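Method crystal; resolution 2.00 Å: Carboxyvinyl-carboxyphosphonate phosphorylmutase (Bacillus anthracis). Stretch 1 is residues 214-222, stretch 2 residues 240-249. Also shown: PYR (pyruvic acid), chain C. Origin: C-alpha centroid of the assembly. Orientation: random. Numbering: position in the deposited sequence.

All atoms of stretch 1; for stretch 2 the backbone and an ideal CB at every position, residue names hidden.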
ATOM      1  N   LEU A 214     -21.129  -9.079 -19.340  1.00 23.21           N
ATOM      2  CA  LEU A 214     -20.386 -10.053 -18.557  1.00 19.06           C
ATOM      3  C   LEU A 214     -18.970  -9.589 -18.267  1.00 16.88           C
ATOM      4  O   LEU A 214     -18.356  -8.893 -19.075  1.00 18.21           O
ATOM      5  CB  LEU A 214     -20.367 -11.409 -19.264  1.00 20.77           C
ATOM      6  CG  LEU A 214     -21.740 -12.021 -19.548  1.00 22.11           C
ATOM      7  CD1 LEU A 214     -21.590 -13.425 -20.091  1.00 25.80           C
ATOM      8  CD2 LEU A 214     -22.607 -12.014 -18.302  1.00 22.74           C
ATOM      9  N   LEU A 215     -18.470  -9.986 -17.102  1.00 20.90           N
ATOM     10  CA  LEU A 215     -17.121  -9.667 -16.662  1.00 19.62           C
ATOM     11  C   LEU A 215     -16.256 -10.914 -16.751  1.00 20.72           C
ATOM     12  O   LEU A 215     -16.705 -12.011 -16.424  1.00 18.78           O
ATOM     13  CB  LEU A 215     -17.161  -9.164 -15.216  1.00 16.59           C
ATOM     14  CG  LEU A 215     -15.924  -8.616 -14.494  1.00 16.68           C
ATOM     15  CD1 LEU A 215     -16.392  -7.805 -13.313  1.00 29.69           C
ATOM     16  CD2 LEU A 215     -14.980  -9.704 -14.013  1.00 17.01           C
ATOM     17  N   ALA A 216     -15.015 -10.736 -17.187  1.00 23.56           N
ATOM     18  CA  ALA A 216     -14.046 -11.819 -17.221  1.00 21.29           C
ATOM     19  C   ALA A 216     -12.984 -11.572 -16.162  1.00 17.05           C
ATOM     20  O   ALA A 216     -12.505 -10.452 -16.008  1.00 22.17           O
ATOM     21  CB  ALA A 216     -13.414 -11.917 -18.592  1.00 17.31           C
ATOM     22  N   ASN A 217     -12.626 -12.618 -15.428  1.00 20.28           N
ATOM     23  CA  ASN A 217     -11.635 -12.520 -14.363  1.00 20.50           C
ATOM     24  C   ASN A 217     -10.260 -12.989 -14.811  1.00 23.95           C
ATOM     25  O   ASN A 217      -9.975 -14.185 -14.787  1.00 27.28           O
ATOM     26  CB  ASN A 217     -12.082 -13.361 -13.168  1.00 20.28           C
ATOM     27  CG  ASN A 217     -11.106 -13.303 -12.006  1.00 25.16           C
ATOM     28  OD1 ASN A 217     -10.332 -12.354 -11.866  1.00 29.18           O
ATOM     29  ND2 ASN A 217     -11.147 -14.321 -11.156  1.00 23.95           N
HETATM   30  N   MSE A 218      -9.403 -12.059 -15.213  1.00 25.21           N
HETATM   31  CA  MSE A 218      -8.054 -12.445 -15.602  1.00 25.52           C
HETATM   32  C   MSE A 218      -7.010 -12.437 -14.504  1.00 23.72           C
HETATM   33  O   MSE A 218      -6.040 -11.686 -14.557  1.00 25.43           O
HETATM   34  CB  MSE A 218      -7.563 -11.686 -16.825  1.00 24.73           C
HETATM   35  CG  MSE A 218      -7.877 -12.416 -18.102  1.00 30.23           C
HETATM   36 SE   MSE A 218      -6.719 -13.944 -18.524  0.88 29.44          SE
HETATM   37  CE  MSE A 218      -7.092 -15.204 -17.103  1.00 25.62           C
ATOM     38  N   THR A 219      -7.208 -13.304 -13.521  1.00 22.61           N
ATOM     39  CA  THR A 219      -6.243 -13.461 -12.451  1.00 20.95           C
ATOM     40  C   THR A 219      -5.257 -14.563 -12.836  1.00 23.67           C
ATOM     41  O   THR A 219      -5.623 -15.540 -13.485  1.00 24.52           O
ATOM     42  CB  THR A 219      -6.940 -13.762 -11.112  1.00 24.45           C
ATOM     43  OG1 THR A 219      -5.972 -13.803 -10.058  1.00 30.45           O
ATOM     44  CG2 THR A 219      -7.698 -15.076 -11.175  1.00 22.54           C
ATOM     45  N   GLU A 220      -3.997 -14.387 -12.456  1.00 24.32           N
ATOM     46  CA  GLU A 220      -2.936 -15.292 -12.884  1.00 19.35           C
ATOM     47  C   GLU A 220      -2.960 -16.592 -12.092  1.00 22.34           C
ATOM     48  O   GLU A 220      -3.383 -16.613 -10.938  1.00 20.57           O
ATOM     49  CB  GLU A 220      -1.569 -14.616 -12.749  1.00 19.20           C
ATOM     50  CG  GLU A 220      -1.442 -13.293 -13.495  1.00 19.08           C
ATOM     51  CD  GLU A 220      -2.100 -12.137 -12.767  1.00 18.84           C
ATOM     52  OE1 GLU A 220      -2.341 -12.263 -11.550  1.00 24.46           O
ATOM     53  OE2 GLU A 220      -2.383 -11.107 -13.412  1.00 26.50           O
ATOM     54  N   PHE A 221      -2.501 -17.670 -12.725  1.00 22.27           N
ATOM     55  CA  PHE A 221      -2.421 -18.988 -12.096  1.00 24.98           C
ATOM     56  C   PHE A 221      -3.771 -19.481 -11.591  1.00 26.03           C
ATOM     57  O   PHE A 221      -3.849 -20.126 -10.549  1.00 26.93           O
ATOM     58  CB  PHE A 221      -1.412 -18.984 -10.945  1.00 19.87           C
ATOM     59  CG  PHE A 221      -0.190 -18.167 -11.219  1.00 26.50           C
ATOM     60  CD1 PHE A 221       0.722 -18.569 -12.177  1.00 29.49           C
ATOM     61  CD2 PHE A 221       0.050 -16.998 -10.515  1.00 25.30           C
ATOM     62  CE1 PHE A 221       1.851 -17.820 -12.435  1.00 28.24           C
ATOM     63  CE2 PHE A 221       1.178 -16.245 -10.768  1.00 27.59           C
ATOM     64  CZ  PHE A 221       2.081 -16.657 -11.729  1.00 29.67           C
ATOM     65  N   GLY A 222      -4.829 -19.173 -12.332  1.00 28.74           N
ATOM     66  CA  GLY A 222      -6.170 -19.563 -11.941  1.00 29.36           C
ATOM     67  C   GLY A 222      -6.827 -20.491 -12.940  1.00 28.11           C
ATOM     68  O   GLY A 222      -6.157 -21.046 -13.809  1.00 28.16           O
ATOM     69  N   UNK A 240     -13.066  -6.762 -18.428  1.00 19.79           N
ATOM     70  CA  UNK A 240     -12.159  -7.768 -17.901  1.00 19.67           C
ATOM     71  C   UNK A 240     -11.270  -7.187 -16.811  1.00 24.62           C
ATOM     72  O   UNK A 240     -10.721  -6.096 -16.957  1.00 21.36           O
ATOM     73  CB  UNK A 240     -11.302  -8.354 -19.025  1.00 19.67           C
ATOM     74  N   UNK A 241     -11.143  -7.922 -15.712  1.00 29.50           N
ATOM     75  CA  UNK A 241     -10.351  -7.468 -14.581  1.00 19.04           C
ATOM     76  C   UNK A 241      -9.013  -8.197 -14.464  1.00 18.95           C
ATOM     77  O   UNK A 241      -8.893  -9.372 -14.812  1.00 19.08           O
ATOM     78  CB  UNK A 241     -11.150  -7.647 -13.289  1.00 19.04           C
ATOM     79  N   UNK A 242      -8.014  -7.471 -13.976  1.00 18.78           N
ATOM     80  CA  UNK A 242      -6.703  -8.025 -13.669  1.00 23.11           C
ATOM     81  C   UNK A 242      -6.440  -7.689 -12.204  1.00 20.60           C
ATOM     82  O   UNK A 242      -5.684  -6.771 -11.893  1.00 19.19           O
ATOM     83  CB  UNK A 242      -5.613  -7.472 -14.590  1.00 23.11           C
ATOM     84  N   UNK A 243      -7.083  -8.444 -11.298  1.00 23.17           N
ATOM     85  CA  UNK A 243      -7.326  -8.075  -9.898  1.00 18.42           C
ATOM     86  C   UNK A 243      -6.096  -7.967  -9.011  1.00 18.48           C
ATOM     87  O   UNK A 243      -6.009  -7.037  -8.210  1.00 20.26           O
ATOM     88  CB  UNK A 243      -8.275  -9.100  -9.274  1.00 18.42           C
ATOM     89  N   UNK A 244      -5.174  -8.912  -9.127  1.00 18.31           N
ATOM     90  CA  UNK A 244      -4.124  -9.045  -8.125  1.00 18.22           C
ATOM     91  C   UNK A 244      -2.734  -8.785  -8.705  1.00 21.06           C
ATOM     92  O   UNK A 244      -1.733  -8.781  -7.988  1.00 23.43           O
ATOM     93  CB  UNK A 244      -4.173 -10.442  -7.503  1.00 18.22           C
ATOM     94  N   UNK A 245      -2.695  -8.545 -10.009  1.00 18.24           N
ATOM     95  CA  UNK A 245      -1.449  -8.385 -10.738  1.00 18.27           C
ATOM     96  C   UNK A 245      -0.528  -7.339 -10.115  1.00 18.15           C
ATOM     97  O   UNK A 245       0.672  -7.563  -9.993  1.00 18.16           O
ATOM     98  CB  UNK A 245      -1.747  -8.009 -12.191  1.00 18.27           C
ATOM     99  N   UNK A 246      -1.100  -6.210  -9.708  1.00 22.63           N
ATOM    100  CA  UNK A 246      -0.317  -5.112  -9.143  1.00 20.60           C
ATOM    101  C   UNK A 246       0.485  -5.545  -7.920  1.00 22.25           C
ATOM    102  O   UNK A 246       1.635  -5.148  -7.755  1.00 25.01           O
ATOM    103  CB  UNK A 246      -1.239  -3.950  -8.769  1.00 20.60           C
ATOM    104  N   UNK A 247      -0.118  -6.370  -7.073  1.00 24.08           N
ATOM    105  CA  UNK A 247       0.543  -6.829  -5.857  1.00 22.99           C
ATOM    106  C   UNK A 247       1.517  -7.968  -6.141  1.00 22.14           C
ATOM    107  O   UNK A 247       2.548  -8.090  -5.477  1.00 24.20           O
ATOM    108  CB  UNK A 247      -0.498  -7.276  -4.828  1.00 22.99           C
ATOM    109  N   UNK A 248       1.191  -8.795  -7.128  1.00 18.08           N
ATOM    110  CA  UNK A 248       2.046  -9.916  -7.497  1.00 18.21           C
ATOM    111  C   UNK A 248       3.410  -9.446  -7.975  1.00 21.69           C
ATOM    112  O   UNK A 248       4.434  -9.994  -7.575  1.00 22.49           O
ATOM    113  CB  UNK A 248       1.375 -10.759  -8.583  1.00 18.21           C
ATOM    114  N   UNK A 249       3.414  -8.434  -8.835  1.00 21.50           N
ATOM    115  CA  UNK A 249       4.652  -7.895  -9.385  1.00 19.05           C
ATOM    116  C   UNK A 249       5.421  -7.075  -8.351  1.00 21.24           C
ATOM    117  O   UNK A 249       6.652  -7.055  -8.354  1.00 22.99           O
ATOM    118  CB  UNK A 249       4.350  -7.035 -10.614  1.00 19.05           C
TER
HETATM  119  C   PYR C 401     -10.168 -11.513  -6.549  1.00 55.51           C
HETATM  120  O   PYR C 401      -9.070 -10.811  -6.433  1.00 54.18           O
HETATM  121  OXT PYR C 401     -11.324 -10.941  -6.313  1.00 55.48           O
HETATM  122  CA  PYR C 401     -10.087 -12.859  -6.910  1.00 53.46           C
HETATM  123  O3  PYR C 401     -11.159 -13.610  -6.937  1.00 52.00           O
HETATM  124  CB  PYR C 401      -8.761 -13.456  -7.282  1.00 52.82           C

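Stretch 2 begins as a strand, 240-242, that runs parallel to the strand ending at Asn217 in stretch 1, then turns into a helix that starts at 245. At position 240 the backbone is extended, and the CA-to-CB bond points to the sheet face that carries the methyl of Ala216, with Met218 CG 5.4 Å from the ideal CB. A small or branched apolar side chain would suit this surface. The residue is Val240; its CB lies 4.1 Å from Ala216 CB, its CG2 reaches Met218 CB at 3.9 Å, and its CA makes a CA-H...O contact with Ala216 O at 3.3 Å.

Position 241 points to the other face, shared with Asn217, and Leu215 CD2 lies 4.4 Å from the ideal CB. Its N donates to Ala216 O (2.9 Å) and its O accepts from Met218 N (2.8 Å), so the backbone is paired with stretch 1 on both its N and O; this suits any residue with a free N-H, which proline lacks. Leucine, isoleucine or valine could meet the leucine methyl. Ile241 fills the place, with CD1 3.6 Å from Leu215 CD2 and equally 3.6 Å from Asn217 OD1.

At 242 the CB points sideways, with the CB of Met218, a selenomethionine, nearby; an aromatic or a long aliphatic residue would fit. Tyr242 brings CD1 to 3.7 Å from Met218 CB.

Position 243 has phi -67° and psi -43°, and no atom of stretch 1 is placed to accept from its N, so proline is allowed among many residues. Pro243 sets CG 3.2 Å from Asn217 OD1, which has no polar partner in the model, and CD 4.1 Å from Thr219 CB.

Position 244 points sideways, with Thr219 OG1 4.6 Å from its ideal CB and pyruvate nearby; small apolar or polar residues are plausible. Val244 places CG2 4.1 Å from Thr219 OG1 and 3.5 Å from PYR O, while its N donates to a water that in turn donates to Glu220 OE1.

At 245 the ideal CB is only 3.4 Å from Glu220 OE2, which calls for a short donor, serine or threonine. Thr245 OG1 donates to Glu220 OE2 at a short 2.5 Å.

Positions 246 and 247 are out of reach of stretch 1, which therefore says little about Ser246 and Leu247.

Position 248 points toward stretch 1, its ideal CB 5.0 Å from Glu220 OE1; a long basic side chain would answer the carboxylate. Arg248 forms a salt bridge through NE to Glu220 OE1 (2.9 Å), and NH2 donates to Thr219 OG1 (3.3 Å). Phe221 CD2 lies over one face of the guanidinium.

Position 249, out of reach, is Val249.

Stretch 2 (240-249) VIYPVTSLRV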
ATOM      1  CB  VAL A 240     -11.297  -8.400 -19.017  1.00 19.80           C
ATOM      2  CG1 VAL A 240     -10.709  -7.329 -19.913  1.00 23.60           C
ATOM      3  CG2 VAL A 240     -10.206  -9.278 -18.428  1.00 19.68           C
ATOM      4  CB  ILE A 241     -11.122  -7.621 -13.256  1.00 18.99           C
ATOM      5  CG1 ILE A 241     -11.502  -9.081 -13.030  1.00 19.11           C
ATOM      6  CG2 ILE A 241     -12.367  -6.747 -13.259  1.00 27.96           C
ATOM      7  CD1 ILE A 241     -12.214  -9.323 -11.725  1.00 19.10           C
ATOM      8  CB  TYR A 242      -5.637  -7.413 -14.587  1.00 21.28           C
ATOM      9  CG  TYR A 242      -5.982  -7.508 -16.063  1.00 21.56           C
ATOM     10  CD1 TYR A 242      -5.506  -8.554 -16.843  1.00 25.87           C
ATOM     11  CD2 TYR A 242      -6.790  -6.555 -16.672  1.00 25.72           C
ATOM     12  CE1 TYR A 242      -5.824  -8.649 -18.187  1.00 25.09           C
ATOM     13  CE2 TYR A 242      -7.115  -6.644 -18.015  1.00 27.14           C
ATOM     14  CZ  TYR A 242      -6.628  -7.692 -18.765  1.00 25.40           C
ATOM     15  OH  TYR A 242      -6.947  -7.781 -20.100  1.00 23.51           O
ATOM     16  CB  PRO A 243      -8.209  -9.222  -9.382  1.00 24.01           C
ATOM     17  CG  PRO A 243      -8.718  -9.909 -10.591  1.00 25.04           C
ATOM     18  CD  PRO A 243      -7.648  -9.766 -11.610  1.00 25.64           C
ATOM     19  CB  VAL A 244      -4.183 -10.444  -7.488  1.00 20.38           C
ATOM     20  CG1 VAL A 244      -3.394 -10.488  -6.193  1.00 25.91           C
ATOM     21  CG2 VAL A 244      -5.625 -10.824  -7.218  1.00 20.32           C
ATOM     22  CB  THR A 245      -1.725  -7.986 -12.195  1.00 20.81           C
ATOM     23  OG1 THR A 245      -2.826  -8.748 -12.700  1.00 23.15           O
ATOM     24  CG2 THR A 245      -0.504  -8.232 -13.050  1.00 19.77           C
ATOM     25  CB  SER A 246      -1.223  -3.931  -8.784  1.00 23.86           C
ATOM     26  OG  SER A 246      -2.092  -4.260  -7.717  1.00 28.88           O
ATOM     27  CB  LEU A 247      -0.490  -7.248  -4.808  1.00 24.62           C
ATOM     28  CG  LEU A 247       0.062  -7.823  -3.501  1.00 27.81           C
ATOM     29  CD1 LEU A 247      -0.598  -7.170  -2.300  1.00 30.59           C
ATOM     30  CD2 LEU A 247      -0.132  -9.331  -3.463  1.00 27.34           C
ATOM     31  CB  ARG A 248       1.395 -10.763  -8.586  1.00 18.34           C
ATOM     32  CG  ARG A 248       0.119 -11.457  -8.167  1.00 18.38           C
ATOM     33  CD  ARG A 248      -0.004 -12.781  -8.888  1.00 18.59           C
ATOM     34  NE  ARG A 248      -1.381 -13.245  -8.999  1.00 24.88           N
ATOM     35  CZ  ARG A 248      -2.000 -13.978  -8.081  1.00 26.77           C
ATOM     36  NH1 ARG A 248      -1.365 -14.318  -6.968  1.00 29.88           N
ATOM     37  NH2 ARG A 248      -3.256 -14.362  -8.276  1.00 20.73           N
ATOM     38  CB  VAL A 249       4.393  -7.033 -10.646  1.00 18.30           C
ATOM     39  CG1 VAL A 249       3.890  -7.895 -11.790  1.00 18.43           C
ATOM     40  CG2 VAL A 249       3.408  -5.922 -10.348  1.00 29.90           C
TER
HETATM   41  O   HOH W   1      -4.792 -10.919 -11.066  1.00 20.79           O
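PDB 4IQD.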